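Thermostable carboxypeptidase 1 (Pyrococcus furiosus, PDB 1KA2) releases amino acids one after another from the C-terminus of peptides, with broad specificity, as a cobalt-binding metallocarboxypeptidase of the M32 family working as a homodimer. Local coordinates at residues A[332-335]-A[336-339]; A[445-449]-A[450-454]. One frame throughout, in Å; residues are numbered along the deposited sequence.

Interaction 1 of 2, residues A[332-335]-A[336-339]; sequences NYTP and EDVY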
# COMPACT_ATOMS: atom_id res chain seq x y z
N ASN A 332 16.07 17.90 -34.36
CA ASN A 332 15.60 19.00 -35.18
C ASN A 332 15.46 20.27 -34.35
O ASN A 332 15.03 21.30 -34.88
CB ASN A 332 14.24 18.64 -35.80
CG ASN A 332 14.34 17.53 -36.80
OD1 ASN A 332 14.99 17.67 -37.84
ND2 ASN A 332 13.69 16.40 -36.51
N TYR A 333 15.78 20.20 -33.06
CA TYR A 333 15.67 21.37 -32.21
C TYR A 333 16.95 21.70 -31.44
O TYR A 333 17.78 20.82 -31.17
CB TYR A 333 14.51 21.22 -31.22
CG TYR A 333 13.18 20.90 -31.87
CD1 TYR A 333 12.84 19.58 -32.17
CD2 TYR A 333 12.28 21.91 -32.21
CE1 TYR A 333 11.63 19.27 -32.79
CE2 TYR A 333 11.07 21.61 -32.83
CZ TYR A 333 10.75 20.29 -33.12
OH TYR A 333 9.55 20.00 -33.71
N THR A 334 17.08 22.97 -31.08
CA THR A 334 18.25 23.44 -30.34
C THR A 334 17.84 23.71 -28.89
O THR A 334 16.66 23.71 -28.57
CB THR A 334 18.77 24.75 -30.92
OG1 THR A 334 17.95 25.83 -30.45
CG2 THR A 334 18.71 24.71 -32.44
N PRO A 335 18.82 23.94 -28.01
CA PRO A 335 18.51 24.22 -26.60
C PRO A 335 17.66 25.48 -26.39
O PRO A 335 16.96 25.59 -25.38
CB PRO A 335 19.89 24.31 -25.94
CG PRO A 335 20.82 24.60 -27.08
CD PRO A 335 20.27 23.76 -28.19
N GLU A 336 17.73 26.43 -27.33
CA GLU A 336 16.93 27.65 -27.23
C GLU A 336 15.49 27.26 -27.56
O GLU A 336 14.55 27.80 -26.99
CB GLU A 336 17.41 28.72 -28.22
CG GLU A 336 18.16 29.89 -27.59
CD GLU A 336 17.30 30.75 -26.66
OE1 GLU A 336 16.27 31.29 -27.12
OE2 GLU A 336 17.66 30.89 -25.47
N ASP A 337 15.34 26.33 -28.49
CA ASP A 337 14.03 25.85 -28.88
C ASP A 337 13.36 25.21 -27.67
O ASP A 337 12.16 25.34 -27.47
CB ASP A 337 14.14 24.81 -30.00
CG ASP A 337 14.17 25.44 -31.38
OD1 ASP A 337 14.64 24.78 -32.32
OD2 ASP A 337 13.70 26.59 -31.51
N VAL A 338 14.15 24.51 -26.87
CA VAL A 338 13.63 23.86 -25.68
C VAL A 338 13.31 24.94 -24.66
O VAL A 338 12.30 24.86 -23.96
CB VAL A 338 14.64 22.85 -25.07
CG1 VAL A 338 14.04 22.21 -23.83
CG2 VAL A 338 14.98 21.77 -26.11
N TYR A 339 14.16 25.95 -24.58
CA TYR A 339 13.92 27.04 -23.65
C TYR A 339 12.59 27.73 -23.94
O TYR A 339 11.72 27.77 -23.07
CB TYR A 339 15.03 28.09 -23.70
CG TYR A 339 14.80 29.18 -22.69
CD1 TYR A 339 15.07 28.97 -21.34
CD2 TYR A 339 14.23 30.40 -23.06
CE1 TYR A 339 14.78 29.94 -20.38
CE2 TYR A 339 13.92 31.37 -22.11
CZ TYR A 339 14.20 31.14 -20.77
OH TYR A 339 13.89 32.10 -19.83
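Thr334 and Asp337 grip each other reciprocally as a capping box at the start of helix 335-342. Thr334 is the N-cap: its OG1 accepts from Asp337 N at 3.3 Å and, more weakly, from Glu336 N. The torsion chi1 of 79° sets that hydroxyl between the backbone N and the carbonyl carbon, over the first turn's amides. In return, Asp337 OD1 takes Thr334 N at 3.3 Å, on the anti side of the carboxylate and 32° out of its plane. The same oxygen lies at the edge of the Tyr333 ring, 3.7 Å from CD2, with ring and carboxylate planes 75° apart. Replacing this aspartate by an alanine removes the carboxylate and is likely to leave Thr334 N without its acceptor, so that the turn before the helix is less fixed. Pro335 opens the helix, its CB 3.3 Å from Glu336 N along the chain, and its O accepts from Tyr339 N at 2.9 Å; Val338 N bonds to Thr334 O. Around this surface turn, Tyr333 OH bonds to Glu205 and its ring touches Pro201 and Leu202, while Asp337 touches His200. On helix 313-326, Tyr320 meets Pro335, and Val316 and Leu323 pack against the buried Val338.

Interaction 2 of 2, residues A[445-449]-A[450-454]; sequences EEKVA and KAEFD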
# COMPACT_ATOMS: atom_id res chain seq x y z
N GLU A 445 22.70 30.03 -10.55
CA GLU A 445 22.58 29.60 -11.95
C GLU A 445 23.68 28.64 -12.38
O GLU A 445 23.42 27.60 -13.00
CB GLU A 445 22.61 30.81 -12.89
CG GLU A 445 22.17 32.11 -12.23
CD GLU A 445 20.67 32.17 -12.04
OE1 GLU A 445 20.21 33.05 -11.29
OE2 GLU A 445 19.97 31.34 -12.65
N GLU A 446 24.92 29.01 -12.07
CA GLU A 446 26.07 28.20 -12.42
C GLU A 446 25.97 26.81 -11.79
O GLU A 446 26.30 25.81 -12.43
CB GLU A 446 27.35 28.91 -11.99
CG GLU A 446 28.63 28.15 -12.27
CD GLU A 446 29.87 28.95 -11.89
OE1 GLU A 446 30.95 28.34 -11.78
OE2 GLU A 446 29.76 30.18 -11.72
N LYS A 447 25.51 26.73 -10.55
CA LYS A 447 25.37 25.44 -9.89
C LYS A 447 24.28 24.58 -10.55
O LYS A 447 24.43 23.36 -10.67
CB LYS A 447 25.07 25.61 -8.40
CG LYS A 447 26.26 26.12 -7.59
CD LYS A 447 26.01 26.05 -6.09
CE LYS A 447 27.14 26.70 -5.30
NZ LYS A 447 28.47 26.12 -5.63
N VAL A 448 23.19 25.20 -10.99
CA VAL A 448 22.12 24.44 -11.65
C VAL A 448 22.63 23.81 -12.95
O VAL A 448 22.43 22.61 -13.20
CB VAL A 448 20.91 25.34 -11.99
CG1 VAL A 448 19.95 24.62 -12.97
CG2 VAL A 448 20.17 25.68 -10.71
N ALA A 449 23.30 24.62 -13.76
CA ALA A 449 23.84 24.16 -15.04
C ALA A 449 24.83 23.01 -14.87
O ALA A 449 25.02 22.23 -15.79
CB ALA A 449 24.51 25.31 -15.77
N LYS A 450 25.44 22.91 -13.69
CA LYS A 450 26.41 21.84 -13.46
C LYS A 450 25.88 20.68 -12.62
O LYS A 450 26.60 19.73 -12.33
CB LYS A 450 27.67 22.42 -12.83
CG LYS A 450 28.46 23.30 -13.78
CD LYS A 450 29.65 23.94 -13.09
CE LYS A 450 30.42 24.84 -14.03
NZ LYS A 450 31.48 25.59 -13.29
N ALA A 451 24.61 20.77 -12.23
CA ALA A 451 23.95 19.74 -11.43
C ALA A 451 24.44 19.71 -9.98
O ALA A 451 24.39 18.66 -9.32
CB ALA A 451 24.13 18.37 -12.08
N GLU A 452 24.92 20.84 -9.49
CA GLU A 452 25.38 20.93 -8.10
C GLU A 452 24.24 21.47 -7.25
O GLU A 452 24.20 22.66 -6.90
CB GLU A 452 26.59 21.86 -8.01
CG GLU A 452 27.81 21.33 -8.74
CD GLU A 452 28.93 22.35 -8.80
OE1 GLU A 452 29.26 22.95 -7.76
OE2 GLU A 452 29.48 22.55 -9.91
N PHE A 453 23.30 20.59 -6.90
CA PHE A 453 22.14 20.98 -6.11
C PHE A 453 22.23 20.84 -4.60
O PHE A 453 21.37 21.34 -3.88
CB PHE A 453 20.91 20.22 -6.58
CG PHE A 453 20.61 20.42 -8.03
CD1 PHE A 453 21.05 19.50 -8.98
CD2 PHE A 453 19.87 21.51 -8.45
CE1 PHE A 453 20.76 19.67 -10.32
CE2 PHE A 453 19.57 21.69 -9.79
CZ PHE A 453 20.01 20.77 -10.73
N ASP A 454 23.26 20.17 -4.10
CA ASP A 454 23.37 20.01 -2.66
C ASP A 454 23.29 21.32 -1.87
O ASP A 454 22.53 21.42 -0.91
CB ASP A 454 24.65 19.24 -2.30
CG ASP A 454 24.57 17.78 -2.69
OD1 ASP A 454 23.45 17.29 -2.94
OD2 ASP A 454 25.62 17.12 -2.74
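Val448 and Phe453 form the apolar, buried side of a turn that ends helix 444-450: Val448 CG2 lies 4.1 Å from Phe453 CE2, the two side chains meeting at a slant. Phe453 CG stands anti to the carbonyl carbon (chi1 -57°), and the far end of the ring thereby comes back toward the helix. The tight part is the backbone of the turn. Ala451 has a positive phi of 72°, the reversal of a Schellman motif, and Glu452 N returns to Lys447 O at 2.8 Å with an N-H angle of 155°, well inside the spacing of the apolar pair. Ala451 N donates to Val448 O at 3.0 Å, from well above the carbonyl plane. Lys447 O also receives a weak bond from Lys450 N, so this carbonyl at the helix end has more than one donor.

The polar side is looser. Glu446 and Lys450, both extended, run side by side in the same direction, and Lys450 NZ reaches Glu446 OE1 at 3.2 Å in a salt bridge between exposed residues. Lys447 crosses Glu452 at about a right angle, with NZ a long 3.9 Å from Glu452 OE1; its stronger partner is Asp443, just before the segment. The aliphatic part of Lys447 nevertheless lies close to the turn, its CB 3.4 Å from Glu452 O.

Leu318 of helix 313-326 touches both Ala451 and Phe453, Glu314 of the same helix meets Val448 and Ala449, and Phe223 packs edge-to-face with Phe453. The turn thus lies against helix 313-326 and leads directly into helix 454-465.

The two contacts lie at opposite kinds of helix end: interaction 1 starts helix 335-342, interaction 2 finishes helix 444-450. At the N-terminal end, side-chain oxygens accept backbone N-H groups; at the C-terminal end, backbone carbonyls take N-H groups from the reversing chain, and charged side chains pair outside it. Interaction 1 is a surface contact with one buried residue among eight touching, whereas interaction 2 is partly buried, with two. They do not touch, their centres being about 20 Å apart and their nearest atoms about 9 Å, yet both pack on helix 313-326. Both lie away from the metal site.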